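Local coordinates for protein myosin-I heavy chain (Dictyostelium discoideum, PDB 5EJR) that is an actin-based motor with ATPase activity, involved in the early steps of phagocytosis and adhesion, and carries MyTH4-FERM domains in its tail, at residues N338-E341 against K342-S345; N379-I383 against K384-S388; N411-G414 against S415-L419. All coordinates share one frame; numbering follows the deposited sequence.

Contact 1: N338-E341 against K342-S345; sequences NVNE and KDSS
N340 is the N-cap of helix 341-355 and holds D343, in the helical middle lobe of the FERM domain. Its OD1 accepts from D343 N at 2.9 Å, in a nearly straight bond (N-H...O 169°). The donor lies almost along the C=O axis of the amide. CG of N340 sits between the backbone N and the carbonyl carbon (chi1 77°), which brings OD1 to the first turn. The backbone of N340 serves the helix too, for its O accepts from S344 N in the carbonyl plane. The N340 and D343 side chains cross at about a right angle, and their amide and carboxylate planes are 43° apart. N340 OD1 lies 3.1 Å from D343 OD2. Both are acceptors, so this approach is no bond. D343 OD2 has its mate in K416 NZ, a salt bridge that probably eases the crowding of oxygens. V339 packs on the same turn. Its CG2 rests 3.4 Å from D343 CB, and its CG1 comes to 3.1 Å from S344 OG. Water 1 donates to V339 O and is hydrogen-bonded to S344 OG at 2.9 Å. E341 O is gripped twice, by S345 N and S345 OG, each at 3.0 Å and from opposite faces of its plane. E341 OE2 is hydrogen-bonded to S380 OG and Q381 NE2. Helix 317-332 meets V339 and S344 through W331, helix 375-378 meets them through I377, and helix 383-394 packs W386 and M389 on E341 and S345.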
ATOM      1  N   ASN A 338     -31.168  -7.307  -1.978  1.00 36.90           N
ATOM      2  CA  ASN A 338     -32.438  -6.564  -1.871  1.00 36.92           C
ATOM      3  C   ASN A 338     -33.317  -6.952  -3.080  1.00 38.79           C
ATOM      4  O   ASN A 338     -33.914  -6.115  -3.769  1.00 39.38           O
ATOM      5  CB  ASN A 338     -32.215  -5.031  -1.800  1.00 33.79           C
ATOM      6  CG  ASN A 338     -33.487  -4.244  -1.509  1.00 61.08           C
ATOM      7  OD1 ASN A 338     -34.448  -4.750  -0.905  1.00 55.99           O
ATOM      8  ND2 ASN A 338     -33.545  -3.001  -1.967  1.00 55.19           N
ATOM      9  N   VAL A 339     -33.394  -8.236  -3.333  1.00 33.58           N
ATOM     10  CA  VAL A 339     -34.064  -8.740  -4.517  1.00 31.91           C
ATOM     11  C   VAL A 339     -34.999  -9.900  -4.163  1.00 32.33           C
ATOM     12  O   VAL A 339     -34.649 -10.733  -3.327  1.00 30.93           O
ATOM     13  CB  VAL A 339     -32.888  -9.082  -5.491  1.00 35.95           C
ATOM     14  CG1 VAL A 339     -32.272 -10.454  -5.243  1.00 36.82           C
ATOM     15  CG2 VAL A 339     -33.227  -8.855  -6.944  1.00 34.80           C
ATOM     16  N   ASN A 340     -36.226  -9.900  -4.709  1.00 29.03           N
ATOM     17  CA  ASN A 340     -37.140 -11.000  -4.442  1.00 29.47           C
ATOM     18  C   ASN A 340     -36.849 -12.164  -5.433  1.00 30.92           C
ATOM     19  O   ASN A 340     -36.019 -11.999  -6.332  1.00 27.33           O
ATOM     20  CB  ASN A 340     -38.606 -10.540  -4.419  1.00 32.86           C
ATOM     21  CG  ASN A 340     -39.274 -10.289  -5.755  1.00 56.79           C
ATOM     22  OD1 ASN A 340     -38.650 -10.300  -6.816  1.00 41.80           O
ATOM     23  ND2 ASN A 340     -40.588 -10.088  -5.730  1.00 49.23           N
ATOM     24  N   GLU A 341     -37.517 -13.317  -5.267  1.00 28.32           N
ATOM     25  CA  GLU A 341     -37.318 -14.506  -6.114  1.00 28.13           C
ATOM     26  C   GLU A 341     -37.645 -14.275  -7.601  1.00 29.42           C
ATOM     27  O   GLU A 341     -36.926 -14.782  -8.460  1.00 29.31           O
ATOM     28  CB  GLU A 341     -38.070 -15.709  -5.552  1.00 30.00           C
ATOM     29  CG  GLU A 341     -37.455 -16.176  -4.233  1.00 45.70           C
ATOM     30  CD  GLU A 341     -38.298 -17.068  -3.337  1.00 63.64           C
ATOM     31  OE1 GLU A 341     -39.484 -17.304  -3.665  1.00 70.35           O
ATOM     32  OE2 GLU A 341     -37.762 -17.551  -2.312  1.00 40.47           O
ATOM     33  N   LYS A 342     -38.702 -13.510  -7.902  1.00 25.80           N
ATOM     34  CA  LYS A 342     -39.068 -13.159  -9.288  1.00 24.31           C
ATOM     35  C   LYS A 342     -37.945 -12.315  -9.927  1.00 24.28           C
ATOM     36  O   LYS A 342     -37.488 -12.660 -11.005  1.00 24.38           O
ATOM     37  CB  LYS A 342     -40.417 -12.424  -9.360  1.00 28.06           C
ATOM     38  CG  LYS A 342     -40.904 -12.275 -10.808  1.00 44.62           C
ATOM     39  CD  LYS A 342     -42.195 -11.489 -10.936  1.00 56.30           C
ATOM     40  CE  LYS A 342     -42.666 -11.415 -12.374  1.00 68.30           C
ATOM     41  NZ  LYS A 342     -41.961 -10.359 -13.149  1.00 78.39           N
ATOM     42  N   ASP A 343     -37.457 -11.270  -9.236  1.00 22.56           N
ATOM     43  CA  ASP A 343     -36.353 -10.434  -9.717  1.00 22.37           C
ATOM     44  C   ASP A 343     -35.098 -11.257  -9.931  1.00 19.91           C
ATOM     45  O   ASP A 343     -34.382 -11.029 -10.914  1.00 18.03           O
ATOM     46  CB  ASP A 343     -36.045  -9.297  -8.721  1.00 26.32           C
ATOM     47  CG  ASP A 343     -37.172  -8.291  -8.519  1.00 42.17           C
ATOM     48  OD1 ASP A 343     -38.046  -8.187  -9.415  1.00 38.85           O
ATOM     49  OD2 ASP A 343     -37.177  -7.605  -7.463  1.00 54.18           O
ATOM     50  N   SER A 344     -34.820 -12.225  -9.016  1.00 15.53           N
ATOM     51  CA  SER A 344     -33.609 -13.048  -9.149  1.00 14.78           C
ATOM     52  C   SER A 344     -33.703 -13.967 -10.347  1.00 15.19           C
ATOM     53  O   SER A 344     -32.690 -14.232 -10.993  1.00 15.37           O
ATOM     54  CB  SER A 344     -33.363 -13.876  -7.887  1.00 15.77           C
ATOM     55  OG  SER A 344     -33.024 -13.052  -6.783  1.00 20.28           O
ATOM     56  N   SER A 345     -34.897 -14.510 -10.592  1.00 13.23           N
ATOM     57  CA  SER A 345     -35.203 -15.402 -11.726  1.00 14.74           C
ATOM     58  C   SER A 345     -35.054 -14.625 -13.036  1.00 17.25           C
ATOM     59  O   SER A 345     -34.606 -15.181 -14.025  1.00 16.75           O
ATOM     60  CB  SER A 345     -36.634 -15.919 -11.600  1.00 18.01           C
ATOM     61  OG  SER A 345     -36.661 -16.918 -10.594  1.00 27.70           O
TER
HETATM   62  O   HOH W   1     -34.244 -13.728  -4.228  1.00 39.27           O

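Contact 2: N379-I383 against K384-S388; sequences NSQNI and KVWIS
The W386 indole lies against S380-I383, largely by its edge. CB lies 3.3 Å from I383 O. CG is anti to the carbonyl carbon (chi1 -79°), which swings the indole back toward the preceding loop. CD1 then meets Q381 O at 3.3 Å, near the ring plane at the edge. Q381 CG lies 4.1 Å above one face, toward the rim. NE1 has Q381 CB 3.5 Å away and gives its hydrogen bond to L378 O. Farther out, CZ2 comes within 3.7 Å of S380 OG, a hydroxyl that is hydrogen-bonded to E341. With an alanine in place of this indole, L378 O is likely to lose its donor, and a gap to open between the loop at S380-Q381 and helix 341-355. The start of helix 383-394 is capped by N382. Its OD1 accepts from K384 N at 3.1 Å, in the amide plane and on a lone pair (N-H...O 166°). N382 O takes two more donors, W386 N in its carbonyl plane and V385 N from above that plane at 2.8 Å. So two oxygens of one residue serve three N-H groups of the first turn. Helix 341-355 touches the indole through E341, S344 and S345, while I383 and I387 lean on helix 366-370.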
ATOM      1  N   ASN A 379     -30.423 -20.428  -1.629  1.00 15.38           N
ATOM      2  CA  ASN A 379     -30.837 -20.970  -0.340  1.00 16.57           C
ATOM      3  C   ASN A 379     -32.316 -20.856  -0.029  1.00 19.21           C
ATOM      4  O   ASN A 379     -32.847 -21.679   0.725  1.00 19.66           O
ATOM      5  CB  ASN A 379     -30.044 -20.275   0.782  1.00 19.62           C
ATOM      6  CG  ASN A 379     -28.661 -20.799   0.917  1.00 19.98           C
ATOM      7  OD1 ASN A 379     -28.259 -21.706   0.182  1.00 19.96           O
ATOM      8  ND2 ASN A 379     -27.846 -20.139   1.744  1.00 16.45           N
ATOM      9  N   SER A 380     -32.982 -19.837  -0.571  1.00 17.31           N
ATOM     10  CA  SER A 380     -34.380 -19.576  -0.234  1.00 19.27           C
ATOM     11  C   SER A 380     -35.392 -20.579  -0.839  1.00 22.76           C
ATOM     12  O   SER A 380     -36.502 -20.650  -0.346  1.00 25.21           O
ATOM     13  CB  SER A 380     -34.760 -18.129  -0.565  1.00 22.83           C
ATOM     14  OG  SER A 380     -35.134 -17.957  -1.924  1.00 29.99           O
ATOM     15  N   GLN A 381     -35.024 -21.320  -1.900  0.50 17.21           N
ATOM     16  CA  GLN A 381     -35.926 -22.301  -2.541  0.50 17.14           C
ATOM     17  C   GLN A 381     -35.143 -23.501  -3.019  0.50 19.16           C
ATOM     18  O   GLN A 381     -33.964 -23.369  -3.344  0.50 17.16           O
ATOM     19  CB  GLN A 381     -36.626 -21.704  -3.802  0.50 17.98           C
ATOM     20  CG  GLN A 381     -37.648 -20.582  -3.585  0.50 27.42           C
ATOM     21  CD  GLN A 381     -38.843 -20.912  -2.711  0.50 41.85           C
ATOM     22  OE1 GLN A 381     -39.425 -21.996  -2.815  0.50 35.62           O
ATOM     23  NE2 GLN A 381     -39.221 -20.016  -1.807  0.50 31.85           N
ATOM     24  N   ASN A 382     -35.824 -24.657  -3.180  1.00 15.71           N
ATOM     25  CA  ASN A 382     -35.212 -25.848  -3.777  1.00 16.11           C
ATOM     26  C   ASN A 382     -34.796 -25.478  -5.230  1.00 17.46           C
ATOM     27  O   ASN A 382     -35.538 -24.799  -5.915  1.00 16.84           O
ATOM     28  CB  ASN A 382     -36.233 -27.021  -3.790  1.00 16.56           C
ATOM     29  CG  ASN A 382     -35.599 -28.328  -4.115  1.00 28.27           C
ATOM     30  OD1 ASN A 382     -35.018 -28.502  -5.187  1.00 18.82           O
ATOM     31  ND2 ASN A 382     -35.632 -29.255  -3.159  1.00 13.50           N
ATOM     32  N   ILE A 383     -33.602 -25.884  -5.670  1.00 16.54           N
ATOM     33  CA  ILE A 383     -33.073 -25.604  -7.011  1.00 16.07           C
ATOM     34  C   ILE A 383     -34.071 -26.024  -8.138  1.00 20.27           C
ATOM     35  O   ILE A 383     -34.158 -25.334  -9.163  1.00 20.47           O
ATOM     36  CB  ILE A 383     -31.642 -26.204  -7.180  1.00 19.23           C
ATOM     37  CG1 ILE A 383     -30.991 -25.712  -8.501  1.00 19.95           C
ATOM     38  CG2 ILE A 383     -31.643 -27.764  -7.065  1.00 17.53           C
ATOM     39  CD1 ILE A 383     -29.456 -25.736  -8.548  1.00 22.23           C
ATOM     40  N   LYS A 384     -34.883 -27.088  -7.895  1.00 16.59           N
ATOM     41  CA  LYS A 384     -35.912 -27.537  -8.827  1.00 16.86           C
ATOM     42  C   LYS A 384     -36.984 -26.470  -8.986  1.00 22.09           C
ATOM     43  O   LYS A 384     -37.508 -26.302 -10.084  1.00 21.17           O
ATOM     44  CB  LYS A 384     -36.558 -28.844  -8.335  1.00 19.40           C
ATOM     45  CG  LYS A 384     -35.731 -30.086  -8.613  1.00 33.82           C
ATOM     46  CD  LYS A 384     -36.420 -31.277  -7.917  1.00 50.31           C
ATOM     47  CE  LYS A 384     -35.703 -32.589  -8.094  1.00 66.11           C
ATOM     48  NZ  LYS A 384     -36.433 -33.695  -7.419  1.00 81.13           N
ATOM     49  N   VAL A 385     -37.280 -25.712  -7.919  1.00 22.70           N
ATOM     50  CA  VAL A 385     -38.253 -24.608  -7.978  1.00 22.29           C
ATOM     51  C   VAL A 385     -37.604 -23.423  -8.754  1.00 21.92           C
ATOM     52  O   VAL A 385     -38.259 -22.775  -9.564  1.00 20.46           O
ATOM     53  CB  VAL A 385     -38.787 -24.194  -6.577  1.00 26.61           C
ATOM     54  CG1 VAL A 385     -39.732 -22.989  -6.678  1.00 26.25           C
ATOM     55  CG2 VAL A 385     -39.474 -25.369  -5.869  1.00 26.49           C
ATOM     56  N   TRP A 386     -36.316 -23.184  -8.536  1.00 17.60           N
ATOM     57  CA  TRP A 386     -35.587 -22.148  -9.269  1.00 15.68           C
ATOM     58  C   TRP A 386     -35.574 -22.447 -10.769  1.00 19.59           C
ATOM     59  O   TRP A 386     -35.845 -21.561 -11.561  1.00 17.12           O
ATOM     60  CB  TRP A 386     -34.164 -22.021  -8.743  1.00 14.41           C
ATOM     61  CG  TRP A 386     -34.096 -21.236  -7.482  1.00 15.29           C
ATOM     62  CD1 TRP A 386     -33.766 -21.702  -6.240  1.00 18.07           C
ATOM     63  CD2 TRP A 386     -34.300 -19.826  -7.345  1.00 14.83           C
ATOM     64  NE1 TRP A 386     -33.703 -20.663  -5.353  1.00 16.97           N
ATOM     65  CE2 TRP A 386     -34.056 -19.501  -5.994  1.00 18.26           C
ATOM     66  CE3 TRP A 386     -34.618 -18.794  -8.249  1.00 16.37           C
ATOM     67  CZ2 TRP A 386     -34.180 -18.197  -5.502  1.00 17.59           C
ATOM     68  CZ3 TRP A 386     -34.711 -17.486  -7.767  1.00 17.71           C
ATOM     69  CH2 TRP A 386     -34.486 -17.198  -6.414  1.00 17.57           C
ATOM     70  N   ILE A 387     -35.327 -23.718 -11.158  1.00 17.55           N
ATOM     71  CA  ILE A 387     -35.349 -24.126 -12.565  1.00 17.57           C
ATOM     72  C   ILE A 387     -36.696 -23.734 -13.203  1.00 20.96           C
ATOM     73  O   ILE A 387     -36.716 -23.082 -14.243  1.00 20.87           O
ATOM     74  CB  ILE A 387     -35.072 -25.652 -12.690  1.00 19.85           C
ATOM     75  CG1 ILE A 387     -33.575 -25.930 -12.429  1.00 20.49           C
ATOM     76  CG2 ILE A 387     -35.515 -26.158 -14.079  1.00 20.21           C
ATOM     77  CD1 ILE A 387     -33.186 -27.529 -12.232  1.00 21.11           C
ATOM     78  N   SER A 388     -37.802 -24.101 -12.543  1.00 18.39           N
ATOM     79  CA  SER A 388     -39.157 -23.795 -12.978  1.00 19.37           C
ATOM     80  C   SER A 388     -39.405 -22.260 -13.085  1.00 22.00           C
ATOM     81  O   SER A 388     -39.981 -21.813 -14.073  1.00 21.23           O
ATOM     82  CB  SER A 388     -40.158 -24.418 -12.012  1.00 20.33           C
ATOM     83  OG  SER A 388     -41.460 -24.274 -12.547  1.00 27.49           O
TER

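Contact 3: N411-G414 against S415-L419; sequences NLIG and SKSPL. With EDO (1,2-ethanediol), chain F.
S415 OG sits between its backbone N and carbonyl carbon (chi1 68°), a turn that lays the hydroxyl back against the preceding turn of helix 402-416. There it has two possible acceptors, N411 O at 3.0 Å and L412 O at 3.2 Å, and one proton to give. S415 N is bonded to N411 O as in a regular helix. S417 does something similar with another torsion. Its OG lies anti to the carbonyl carbon (chi1 -40°) and donates to I413 O at 2.8 Å. K416 N reaches the same oxygen at 3.3 Å from above the carbonyl plane. The two donors come to I413 O from opposite faces, and S417 N adds a weak bond. K416 N also keeps a weak bond of 3.5 Å to L412 O. The L412 and K416 side chains lie side by side and point the same way, with L412 CD2 4.0 Å from K416 CE. K416 NZ, beyond, makes a salt bridge with D343. Past this turn, P418 O accepts from O1 of a 1,2-ethanediol, probably left from the crystallisation liquor, at 2.6 Å. Past S415 the bonds to the fourth residue back become weak, and K416 N bonds to the third residue back. Such a mix is familiar from helix C-terminal turns. Here the serine hydroxyls add to it, where the FERM middle lobe passes to the PTB-like lobe.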
ATOM      1  N   ASN A 411     -29.009  -2.676 -15.206  1.00 14.07           N
ATOM      2  CA  ASN A 411     -30.211  -1.908 -14.876  1.00 14.84           C
ATOM      3  C   ASN A 411     -31.009  -2.582 -13.754  1.00 18.82           C
ATOM      4  O   ASN A 411     -31.464  -1.927 -12.825  1.00 13.51           O
ATOM      5  CB  ASN A 411     -31.098  -1.711 -16.123  1.00 12.05           C
ATOM      6  CG  ASN A 411     -32.354  -0.912 -15.814  1.00 25.99           C
ATOM      7  OD1 ASN A 411     -32.329   0.239 -15.334  1.00 18.73           O
ATOM      8  ND2 ASN A 411     -33.470  -1.543 -15.999  1.00 19.09           N
ATOM      9  N   LEU A 412     -31.186  -3.896 -13.857  1.00 19.33           N
ATOM     10  CA  LEU A 412     -31.938  -4.638 -12.842  1.00 19.33           C
ATOM     11  C   LEU A 412     -31.264  -4.643 -11.488  1.00 18.71           C
ATOM     12  O   LEU A 412     -31.906  -4.320 -10.507  1.00 17.21           O
ATOM     13  CB  LEU A 412     -32.234  -6.040 -13.343  1.00 20.65           C
ATOM     14  CG  LEU A 412     -33.432  -6.023 -14.254  1.00 29.14           C
ATOM     15  CD1 LEU A 412     -33.374  -7.141 -15.233  1.00 29.73           C
ATOM     16  CD2 LEU A 412     -34.730  -6.021 -13.445  1.00 33.88           C
ATOM     17  N   ILE A 413     -29.976  -4.980 -11.429  1.00 15.86           N
ATOM     18  CA  ILE A 413     -29.193  -4.930 -10.193  1.00 16.03           C
ATOM     19  C   ILE A 413     -29.224  -3.511  -9.598  1.00 18.57           C
ATOM     20  O   ILE A 413     -29.541  -3.331  -8.419  1.00 17.45           O
ATOM     21  CB  ILE A 413     -27.726  -5.354 -10.463  1.00 19.54           C
ATOM     22  CG1 ILE A 413     -27.634  -6.855 -10.776  1.00 20.69           C
ATOM     23  CG2 ILE A 413     -26.790  -4.966  -9.270  1.00 21.41           C
ATOM     24  CD1 ILE A 413     -28.019  -7.835  -9.645  1.00 23.44           C
ATOM     25  N   GLY A 414     -28.892  -2.536 -10.436  1.00 17.34           N
ATOM     26  CA  GLY A 414     -28.771  -1.137 -10.053  1.00 17.13           C
ATOM     27  C   GLY A 414     -30.013  -0.524  -9.459  1.00 22.69           C
ATOM     28  O   GLY A 414     -29.920   0.135  -8.433  1.00 23.35           O
ATOM     29  N   SER A 415     -31.176  -0.765 -10.077  1.00 22.16           N
ATOM     30  CA  SER A 415     -32.474  -0.232  -9.653  1.00 22.77           C
ATOM     31  C   SER A 415     -32.977  -0.822  -8.338  1.00 28.83           C
ATOM     32  O   SER A 415     -33.817  -0.217  -7.676  1.00 30.36           O
ATOM     33  CB  SER A 415     -33.524  -0.451 -10.742  1.00 24.50           C
ATOM     34  OG  SER A 415     -33.828  -1.829 -10.913  1.00 29.52           O
ATOM     35  N   LYS A 416     -32.523  -2.027  -7.992  1.00 24.48           N
ATOM     36  CA  LYS A 416     -33.023  -2.710  -6.815  1.00 24.41           C
ATOM     37  C   LYS A 416     -32.082  -2.678  -5.624  1.00 27.47           C
ATOM     38  O   LYS A 416     -32.499  -3.020  -4.524  1.00 27.74           O
ATOM     39  CB  LYS A 416     -33.407  -4.149  -7.193  1.00 28.34           C
ATOM     40  CG  LYS A 416     -34.689  -4.146  -8.033  1.00 36.98           C
ATOM     41  CD  LYS A 416     -34.915  -5.402  -8.819  1.00 50.47           C
ATOM     42  CE  LYS A 416     -36.088  -5.216  -9.753  1.00 67.60           C
ATOM     43  NZ  LYS A 416     -37.368  -5.019  -9.018  1.00 75.25           N
ATOM     44  N   SER A 417     -30.840  -2.223  -5.815  1.00 22.45           N
ATOM     45  CA  SER A 417     -29.834  -2.241  -4.756  1.00 22.41           C
ATOM     46  C   SER A 417     -29.347  -0.862  -4.317  1.00 26.76           C
ATOM     47  O   SER A 417     -28.593  -0.207  -5.047  1.00 24.50           O
ATOM     48  CB  SER A 417     -28.661  -3.122  -5.166  1.00 26.18           C
ATOM     49  OG  SER A 417     -29.146  -4.275  -5.832  1.00 31.44           O
ATOM     50  N   PRO A 418     -29.709  -0.413  -3.092  1.00 25.62           N
ATOM     51  CA  PRO A 418     -29.225   0.910  -2.631  1.00 26.26           C
ATOM     52  C   PRO A 418     -27.710   1.000  -2.445  1.00 27.69           C
ATOM     53  O   PRO A 418     -27.171   2.089  -2.450  1.00 29.47           O
ATOM     54  CB  PRO A 418     -29.977   1.153  -1.316  1.00 29.05           C
ATOM     55  CG  PRO A 418     -30.985   0.063  -1.198  1.00 33.09           C
ATOM     56  CD  PRO A 418     -30.585  -1.060  -2.093  1.00 28.75           C
ATOM     57  N   LEU A 419     -27.022  -0.129  -2.336  1.00 24.32           N
ATOM     58  CA  LEU A 419     -25.568  -0.135  -2.195  1.00 24.79           C
ATOM     59  C   LEU A 419     -24.859  -0.061  -3.567  1.00 24.24           C
ATOM     60  O   LEU A 419     -23.635   0.051  -3.596  1.00 22.34           O
ATOM     61  CB  LEU A 419     -25.103  -1.393  -1.442  1.00 26.22           C
ATOM     62  CG  LEU A 419     -25.427  -1.504   0.066  1.00 34.11           C
ATOM     63  CD1 LEU A 419     -25.013  -2.846   0.586  1.00 35.61           C
ATOM     64  CD2 LEU A 419     -24.731  -0.420   0.883  1.00 37.07           C
TER
HETATM   65  C1  EDO F2405     -27.419   5.338  -1.152  1.00 44.87           C
HETATM   66  O1  EDO F2405     -28.203   4.154  -1.167  1.00 46.47           O
HETATM   67  C2  EDO F2405     -28.066   6.273  -2.180  1.00 46.74           C
HETATM   68  O2  EDO F2405     -27.358   7.476  -2.255  1.00 47.14           O

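Overall arrangement
The three contacts lie in series along the FERM part of the tail, on the same side of the chain's centre. Contact 1 comes first in the chain but lies between the other two in space. Its centre is about 12 Å from that of contact 2 and about 11 Å from that of contact 3. E341 OE2 reaches S380 OG of contact 2 at 2.7 Å, and S345 OG packs on W386 CZ3. Toward contact 3, D343 OD2 forms its salt bridge with K416 NZ at 3.0 Å, and N338 ND2 makes a weak bond to K416 O. Contacts 2 and 3 do not touch, their nearest atoms being about 12 Å apart. Two capped helix starts and one unwinding helix end are thus joined through helix 341-355.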